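Local coordinates for putative uncharacterized protein (Mycobacterium smegmatis, PDB 3UID), which probably acts as a type II toxin, being a structural homologue of the Mycobacterium tuberculosis toxin Rv2035, on a Bet v 1-like (SRPBCC) fold, at residues 27-32 / 155-159; 40-44 / 150-155. All blocks are in the same frame, centred on the assembly; numbering follows the deposited sequence.

Contact 1: 27-32 / 155-159; sequences RIWQIY and IDALL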
ATOM      1  N   ARG A  27      12.075   8.258  -7.869  1.00  9.80           N
ATOM      2  CA  ARG A  27      12.397   6.840  -7.629  1.00  8.17           C
ATOM      3  C   ARG A  27      11.276   6.083  -6.901  1.00  7.15           C
ATOM      4  O   ARG A  27      10.904   4.978  -7.299  1.00  8.71           O
ATOM      5  CB  ARG A  27      13.695   6.693  -6.828  1.00  8.45           C
ATOM      6  CG  ARG A  27      13.932   5.230  -6.372  1.00 12.38           C
ATOM      7  CD  ARG A  27      14.270   4.387  -7.577  1.00 11.61           C
ATOM      8  NE  ARG A  27      14.386   2.952  -7.278  1.00 16.83           N
ATOM      9  CZ  ARG A  27      13.404   2.069  -7.455  1.00 17.43           C
ATOM     10  NH1 ARG A  27      12.222   2.463  -7.911  1.00 12.60           N
ATOM     11  NH2 ARG A  27      13.599   0.789  -7.177  1.00 10.10           N
ATOM     12  N   ILE A  28      10.753   6.662  -5.822  1.00  6.01           N
ATOM     13  CA  ILE A  28       9.683   6.037  -5.066  1.00  7.44           C
ATOM     14  C   ILE A  28       8.434   5.856  -5.926  1.00  6.64           C
ATOM     15  O   ILE A  28       7.750   4.844  -5.832  1.00  7.27           O
ATOM     16  CB  ILE A  28       9.377   6.826  -3.778  1.00  6.23           C
ATOM     17  CG1 ILE A  28      10.655   6.991  -2.950  1.00  8.39           C
ATOM     18  CG2 ILE A  28       8.318   6.112  -2.958  1.00  9.15           C
ATOM     19  CD1 ILE A  28      11.272   5.672  -2.480  1.00 10.12           C
ATOM     20  N   TRP A  29       8.144   6.829  -6.785  1.00  5.39           N
ATOM     21  CA  TRP A  29       6.998   6.713  -7.671  1.00  7.28           C
ATOM     22  C   TRP A  29       7.054   5.404  -8.466  1.00  9.50           C
ATOM     23  O   TRP A  29       6.036   4.740  -8.653  1.00  8.28           O
ATOM     24  CB  TRP A  29       6.927   7.901  -8.636  1.00 10.30           C
ATOM     25  CG  TRP A  29       5.757   7.801  -9.562  1.00  9.88           C
ATOM     26  CD1 TRP A  29       5.752   7.301 -10.838  1.00 10.67           C
ATOM     27  CD2 TRP A  29       4.409   8.166  -9.272  1.00  9.10           C
ATOM     28  NE1 TRP A  29       4.488   7.365 -11.366  1.00 10.31           N
ATOM     29  CE2 TRP A  29       3.641   7.885 -10.423  1.00  8.28           C
ATOM     30  CE3 TRP A  29       3.775   8.722  -8.157  1.00  9.48           C
ATOM     31  CZ2 TRP A  29       2.276   8.139 -10.485  1.00 10.66           C
ATOM     32  CZ3 TRP A  29       2.413   8.963  -8.220  1.00 11.45           C
ATOM     33  CH2 TRP A  29       1.683   8.679  -9.373  1.00  9.95           C
ATOM     34  N   GLN A  30       8.244   5.048  -8.931  1.00  8.67           N
ATOM     35  CA  GLN A  30       8.418   3.865  -9.771  1.00  9.63           C
ATOM     36  C   GLN A  30       8.200   2.540  -9.044  1.00  9.31           C
ATOM     37  O   GLN A  30       7.941   1.509  -9.689  1.00 10.83           O
ATOM     38  CB  GLN A  30       9.792   3.887 -10.451  1.00 11.29           C
ATOM     39  CG  GLN A  30       9.955   5.013 -11.451  1.00 11.51           C
ATOM     40  CD  GLN A  30       8.945   4.957 -12.596  1.00  9.63           C
ATOM     41  OE1 GLN A  30       8.495   3.874 -12.988  1.00 18.79           O
ATOM     42  NE2 GLN A  30       8.586   6.111 -13.123  1.00 19.43           N
ATOM     43  N   ILE A  31       8.310   2.554  -7.718  1.00  8.20           N
ATOM     44  CA  ILE A  31       7.942   1.392  -6.908  1.00  9.96           C
ATOM     45  C   ILE A  31       6.483   1.001  -7.186  1.00  9.59           C
ATOM     46  O   ILE A  31       6.152  -0.190  -7.289  1.00 10.92           O
ATOM     47  CB  ILE A  31       8.117   1.669  -5.395  1.00  8.38           C
ATOM     48  CG1 ILE A  31       9.591   1.934  -5.027  1.00 14.55           C
ATOM     49  CG2 ILE A  31       7.527   0.526  -4.551  1.00 11.49           C
ATOM     50  CD1 ILE A  31      10.460   0.705  -5.062  1.00 17.05           C
ATOM     51  N   TYR A  32       5.615   2.008  -7.294  1.00  7.55           N
ATOM     52  CA  TYR A  32       4.184   1.795  -7.499  1.00  7.70           C
ATOM     53  C   TYR A  32       3.798   1.728  -8.972  1.00  6.60           C
ATOM     54  O   TYR A  32       2.829   1.065  -9.327  1.00  9.74           O
ATOM     55  CB  TYR A  32       3.388   2.882  -6.760  1.00  8.96           C
ATOM     56  CG  TYR A  32       3.693   2.809  -5.292  1.00  6.70           C
ATOM     57  CD1 TYR A  32       3.029   1.908  -4.474  1.00  7.12           C
ATOM     58  CD2 TYR A  32       4.706   3.583  -4.736  1.00  8.55           C
ATOM     59  CE1 TYR A  32       3.349   1.795  -3.125  1.00  7.35           C
ATOM     60  CE2 TYR A  32       5.032   3.484  -3.387  1.00  7.41           C
ATOM     61  CZ  TYR A  32       4.343   2.593  -2.591  1.00 10.10           C
ATOM     62  OH  TYR A  32       4.666   2.482  -1.262  1.00  8.87           O
ATOM     63  N   ILE A 155      10.992  -1.531   0.640  1.00  7.61           N
ATOM     64  CA  ILE A 155      11.385  -0.387  -0.181  1.00  9.32           C
ATOM     65  C   ILE A 155      12.743   0.129   0.283  1.00  7.82           C
ATOM     66  O   ILE A 155      13.624   0.331  -0.545  1.00  8.50           O
ATOM     67  CB  ILE A 155      10.334   0.743  -0.157  1.00  4.30           C
ATOM     68  CG1 ILE A 155       9.071   0.298  -0.895  1.00  7.48           C
ATOM     69  CG2 ILE A 155      10.896   2.017  -0.802  1.00  7.47           C
ATOM     70  CD1 ILE A 155       7.874   1.218  -0.635  1.00  8.65           C
ATOM     71  N   ASP A 156      12.927   0.307   1.592  1.00  5.82           N
ATOM     72  CA  ASP A 156      14.238   0.708   2.117  1.00  7.27           C
ATOM     73  C   ASP A 156      15.352  -0.170   1.532  1.00 10.19           C
ATOM     74  O   ASP A 156      16.392   0.332   1.096  1.00 10.64           O
ATOM     75  CB  ASP A 156      14.312   0.597   3.649  1.00  9.15           C
ATOM     76  CG  ASP A 156      13.490   1.652   4.375  1.00 14.87           C
ATOM     77  OD1 ASP A 156      13.068   1.366   5.517  1.00 14.69           O
ATOM     78  OD2 ASP A 156      13.301   2.755   3.843  1.00 14.06           O
ATOM     79  N   ALA A 157      15.141  -1.485   1.550  1.00  6.70           N
ATOM     80  CA  ALA A 157      16.188  -2.416   1.133  1.00 11.01           C
ATOM     81  C   ALA A 157      16.559  -2.246  -0.331  1.00 10.30           C
ATOM     82  O   ALA A 157      17.719  -2.433  -0.702  1.00 11.72           O
ATOM     83  CB  ALA A 157      15.762  -3.845   1.404  1.00  9.25           C
ATOM     84  N   LEU A 158      15.579  -1.885  -1.158  1.00  9.10           N
ATOM     85  CA  LEU A 158      15.808  -1.708  -2.584  1.00  9.36           C
ATOM     86  C   LEU A 158      16.646  -0.477  -2.895  1.00 10.42           C
ATOM     87  O   LEU A 158      17.238  -0.390  -3.966  1.00 11.68           O
ATOM     88  CB  LEU A 158      14.491  -1.556  -3.351  1.00 10.94           C
ATOM     89  CG  LEU A 158      13.508  -2.722  -3.388  1.00 14.37           C
ATOM     90  CD1 LEU A 158      12.421  -2.396  -4.380  1.00 14.20           C
ATOM     91  CD2 LEU A 158      14.191  -4.027  -3.765  1.00 17.26           C
ATOM     92  N   LEU A 159      16.678   0.475  -1.969  1.00  9.60           N
ATOM     93  CA  LEU A 159      17.294   1.781  -2.222  1.00 11.60           C
ATOM     94  C   LEU A 159      18.809   1.850  -1.985  1.00 12.82           C
ATOM     95  O   LEU A 159      19.431   2.907  -2.178  1.00 12.19           O
ATOM     96  CB  LEU A 159      16.592   2.850  -1.378  1.00  9.87           C
ATOM     97  CG  LEU A 159      15.074   2.974  -1.548  1.00 10.86           C
ATOM     98  CD1 LEU A 159      14.525   4.114  -0.674  1.00 13.76           C
ATOM     99  CD2 LEU A 159      14.717   3.194  -3.010  1.00  8.77           C
TER

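Contact 2: 40-44 / 150-155; sequences KVWGP and SAINQI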
ATOM      1  N   LYS A  40       7.632  -6.894  -5.654  1.00  6.64           N
ATOM      2  CA  LYS A  40       8.843  -7.158  -4.890  1.00  6.50           C
ATOM      3  C   LYS A  40       8.705  -6.667  -3.448  1.00  7.24           C
ATOM      4  O   LYS A  40       8.991  -7.400  -2.500  1.00  8.77           O
ATOM      5  CB  LYS A  40      10.045  -6.497  -5.575  1.00  8.57           C
ATOM      6  CG  LYS A  40      11.351  -6.611  -4.795  1.00  6.91           C
ATOM      7  CD  LYS A  40      11.850  -8.070  -4.702  1.00 10.12           C
ATOM      8  CE  LYS A  40      13.242  -8.114  -4.064  1.00 11.81           C
ATOM      9  NZ  LYS A  40      13.792  -9.501  -4.047  1.00 22.43           N
ATOM     10  N   VAL A  41       8.282  -5.420  -3.280  1.00  8.08           N
ATOM     11  CA  VAL A  41       8.218  -4.849  -1.938  1.00  8.35           C
ATOM     12  C   VAL A  41       7.065  -5.427  -1.109  1.00 11.56           C
ATOM     13  O   VAL A  41       7.132  -5.480   0.126  1.00 10.60           O
ATOM     14  CB  VAL A  41       8.205  -3.302  -1.959  1.00  7.52           C
ATOM     15  CG1 VAL A  41       9.493  -2.796  -2.637  1.00 10.11           C
ATOM     16  CG2 VAL A  41       6.966  -2.755  -2.665  1.00  9.40           C
ATOM     17  N   TRP A  42       6.027  -5.877  -1.798  1.00  7.68           N
ATOM     18  CA  TRP A  42       4.887  -6.523  -1.146  1.00 10.37           C
ATOM     19  C   TRP A  42       5.158  -7.988  -0.806  1.00 13.46           C
ATOM     20  O   TRP A  42       4.429  -8.584  -0.002  1.00 13.09           O
ATOM     21  CB  TRP A  42       3.655  -6.456  -2.048  1.00  9.02           C
ATOM     22  CG  TRP A  42       2.932  -5.164  -2.040  1.00  8.24           C
ATOM     23  CD1 TRP A  42       3.187  -4.077  -1.252  1.00 11.83           C
ATOM     24  CD2 TRP A  42       1.816  -4.811  -2.860  1.00  7.72           C
ATOM     25  NE1 TRP A  42       2.293  -3.071  -1.528  1.00 14.03           N
ATOM     26  CE2 TRP A  42       1.438  -3.497  -2.512  1.00  8.49           C
ATOM     27  CE3 TRP A  42       1.085  -5.483  -3.842  1.00  8.51           C
ATOM     28  CZ2 TRP A  42       0.369  -2.838  -3.121  1.00 10.86           C
ATOM     29  CZ3 TRP A  42       0.017  -4.816  -4.450  1.00  9.30           C
ATOM     30  CH2 TRP A  42      -0.329  -3.519  -4.080  1.00 11.54           C
ATOM     31  N   GLY A  43       6.189  -8.560  -1.426  1.00  9.81           N
ATOM     32  CA  GLY A  43       6.490  -9.982  -1.300  1.00  9.42           C
ATOM     33  C   GLY A  43       7.929 -10.317  -0.937  1.00  8.61           C
ATOM     34  O   GLY A  43       8.687 -10.829  -1.773  1.00 12.06           O
ATOM     35  N   PRO A  44       8.307 -10.077   0.326  1.00  9.72           N
ATOM     36  CA  PRO A  44       9.571 -10.626   0.833  1.00  9.11           C
ATOM     37  C   PRO A  44       9.501 -12.166   0.802  1.00  9.42           C
ATOM     38  O   PRO A  44       8.416 -12.729   0.611  1.00  9.41           O
ATOM     39  CB  PRO A  44       9.627 -10.097   2.267  1.00 13.69           C
ATOM     40  CG  PRO A  44       8.205  -9.889   2.650  1.00 16.14           C
ATOM     41  CD  PRO A  44       7.449  -9.557   1.405  1.00  9.70           C
ATOM     42  N   SER A 150       6.038  -3.853   6.564  1.00  9.66           N
ATOM     43  CA  SER A 150       6.913  -4.732   5.800  1.00  9.40           C
ATOM     44  C   SER A 150       7.241  -4.157   4.424  1.00  6.26           C
ATOM     45  O   SER A 150       8.403  -4.176   4.006  1.00  9.45           O
ATOM     46  CB  SER A 150       6.279  -6.119   5.640  1.00  9.74           C
ATOM     47  OG  SER A 150       7.081  -6.968   4.818  1.00 11.56           O
ATOM     48  N   ALA A 151       6.228  -3.651   3.720  1.00  7.11           N
ATOM     49  CA  ALA A 151       6.455  -3.114   2.380  1.00  8.00           C
ATOM     50  C   ALA A 151       7.398  -1.921   2.449  1.00  7.49           C
ATOM     51  O   ALA A 151       8.302  -1.786   1.629  1.00  8.39           O
ATOM     52  CB  ALA A 151       5.140  -2.738   1.720  1.00 10.05           C
ATOM     53  N   ILE A 152       7.191  -1.063   3.436  1.00  7.72           N
ATOM     54  CA  ILE A 152       8.070   0.092   3.632  1.00  8.92           C
ATOM     55  C   ILE A 152       9.521  -0.325   3.887  1.00  9.67           C
ATOM     56  O   ILE A 152      10.455   0.239   3.291  1.00  6.72           O
ATOM     57  CB  ILE A 152       7.525   0.990   4.745  1.00  8.45           C
ATOM     58  CG1 ILE A 152       6.323   1.770   4.202  1.00  9.06           C
ATOM     59  CG2 ILE A 152       8.594   1.970   5.244  1.00  8.38           C
ATOM     60  CD1 ILE A 152       5.385   2.266   5.320  1.00  8.17           C
ATOM     61  N   ASN A 153       9.714  -1.342   4.717  1.00  9.62           N
ATOM     62  CA  ASN A 153      11.055  -1.857   4.947  1.00  7.71           C
ATOM     63  C   ASN A 153      11.650  -2.496   3.702  1.00  8.53           C
ATOM     64  O   ASN A 153      12.847  -2.378   3.470  1.00  8.86           O
ATOM     65  CB  ASN A 153      11.081  -2.824   6.124  1.00  8.01           C
ATOM     66  CG  ASN A 153      10.743  -2.136   7.426  1.00 13.57           C
ATOM     67  OD1 ASN A 153      10.998  -0.934   7.591  1.00 13.14           O
ATOM     68  ND2 ASN A 153      10.156  -2.883   8.356  1.00 15.31           N
ATOM     69  N   GLN A 154      10.821  -3.153   2.896  1.00  7.46           N
ATOM     70  CA  GLN A 154      11.328  -3.720   1.643  1.00  8.89           C
ATOM     71  C   GLN A 154      11.748  -2.624   0.677  1.00  9.15           C
ATOM     72  O   GLN A 154      12.746  -2.767  -0.030  1.00  9.80           O
ATOM     73  CB  GLN A 154      10.326  -4.682   0.988  1.00  6.68           C
ATOM     74  CG  GLN A 154      10.144  -6.004   1.768  1.00  8.80           C
ATOM     75  CD  GLN A 154      11.455  -6.737   1.976  1.00  9.36           C
ATOM     76  OE1 GLN A 154      12.207  -6.967   1.031  1.00 13.99           O
ATOM     77  NE2 GLN A 154      11.746  -7.082   3.223  1.00 13.38           N
ATOM     78  N   ILE A 155      10.992  -1.531   0.640  1.00  7.61           N
ATOM     79  CA  ILE A 155      11.385  -0.387  -0.181  1.00  9.32           C
ATOM     80  C   ILE A 155      12.743   0.129   0.283  1.00  7.82           C
ATOM     81  O   ILE A 155      13.624   0.331  -0.545  1.00  8.50           O
ATOM     82  CB  ILE A 155      10.334   0.743  -0.157  1.00  4.30           C
ATOM     83  CG1 ILE A 155       9.071   0.298  -0.895  1.00  7.48           C
ATOM     84  CG2 ILE A 155      10.896   2.017  -0.802  1.00  7.47           C
ATOM     85  CD1 ILE A 155       7.874   1.218  -0.635  1.00  8.65           C
TER
HETATM   86  O   HOH W   1      11.089  -8.323  -1.167  1.00 14.84           O
HETATM   87  O   HOH W   2       6.182  -6.637   2.360  1.00 11.64           O

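Contact 1: 27-32 / 155-159
I31 and I155 face each other with their CA atoms 7.8 Å apart, and the register then runs in opposite chain senses to R27 and L159, whose CA atoms are 8.9 Å apart. This is helix-on-helix packing within the helix-grip fold of the Bet v 1-like superfamily: the short helix 25-33 meets the C-terminal end of the long helix 144-158 without a hydrogen bond between the two segments. I155 divides its branches among three partners. Its CG2 meets I28 CD1, the two side chains crossing at about a right angle, while CG1 lies 4.0 Å from I31 CG2. The extended chi2 of 166° carries its CD1 onward to Y32, where it comes within 3.5 Å of OH. That hydroxyl is hydrogen-bonded to the hydroxyl of Y126, so the methyl packs beside an oxygen that already has a polar partner. The same I31 CG2 also rests on one face of the Y32 ring, offset toward the rim, so one methyl touches both the tyrosine ring and I155. CD1 of I31, on its other branch, approaches L158 CD1 at 3.7 Å. L159, the last residue of the segment, separates its two methyls: CD1 touches I28 CD1 at 4.0 Å, and CD2 turns to R27. F21 of strand 14-21 touches I28, I155 and L159, placing this apolar seam against the sheet. R27 contributes mainly its aliphatic stem; a bend at chi2 (70°) redirects the chain, and its NH1 hydrogen-bonds Q37 OE1 in the following helix. At this outer end of the contact, the methylene CG of R27 lies 4.0 Å from L159 CD2.

Contact 2: 40-44 / 150-155
V41 and Q154 approach with CA atoms 4.9 Å apart, a worked example of two helices coming close, with direct packing and bridging waters side by side. Apolar packing centres on V41. Its CG1 presses on I155 CG1 at 3.6 Å, the two side chains crossing obliquely, and its CB also meets the CB of Q154. Next to it, A151 fits its methyl against the edge of the W42 indole, in the ring plane, with CB 3.8 Å from CD1. P44, two residues beyond W42, sets CB against the amide of Q154 and CG against S150 OG. Q154 reaches the proline by folding back at chi2 (-56°), which lays its amide group beside the pyrrolidine ring.

Polar contacts gather round the carbonyls of K40 and V41. The carbonyl oxygen of V41 receives a CA-H...O contact from A151, with CA to O 3.3 Å and an angle of 159° at the hydrogen. It also accepts a bond from water 2 at 2.7 Å, and this water is in turn hydrogen-bonded to S150 OG. Water 1 forms a second bridge, donating to K40 O at 2.7 Å and to Q154 OE1 at 2.8 Å. K40 O thus accepts two hydrogen bonds, from G43 N and water 1, whereas V41 O has one from water 2 beside the CA-H...O contact.

Beyond the interface, W42 meets Y64 edge-to-face and also packs with W78, both on the sheet. V41 touches I31 of helix 25-33, while I152 turns from this contact to I17, A19 and F21 of strand 14-21.

Overall arrangement
The contacts lie about 9 Å apart between centres, on the same side of the chain's centre, and both draw on helix 144-158. Contact 2 is nested inside the loop closed by contact 1: after strands 3-9 and 14-21 come the consecutive helices 25-33 and 35-42, then the six remaining strands, and helix 144-158 returns to meet both. I155 belongs to both contacts, and the seams join, L158 CD1 lying 3.4 Å from V41 CG1 and I31 CG2 3.8 Å from V41 CG2. Three helices share continuous apolar packing, hydrogen-bond-free across 27-32 / 155-159 and water-bridged at 40-44 / 150-155, tying the two helices after the first strands to the C-terminal helix in a helix-grip fold.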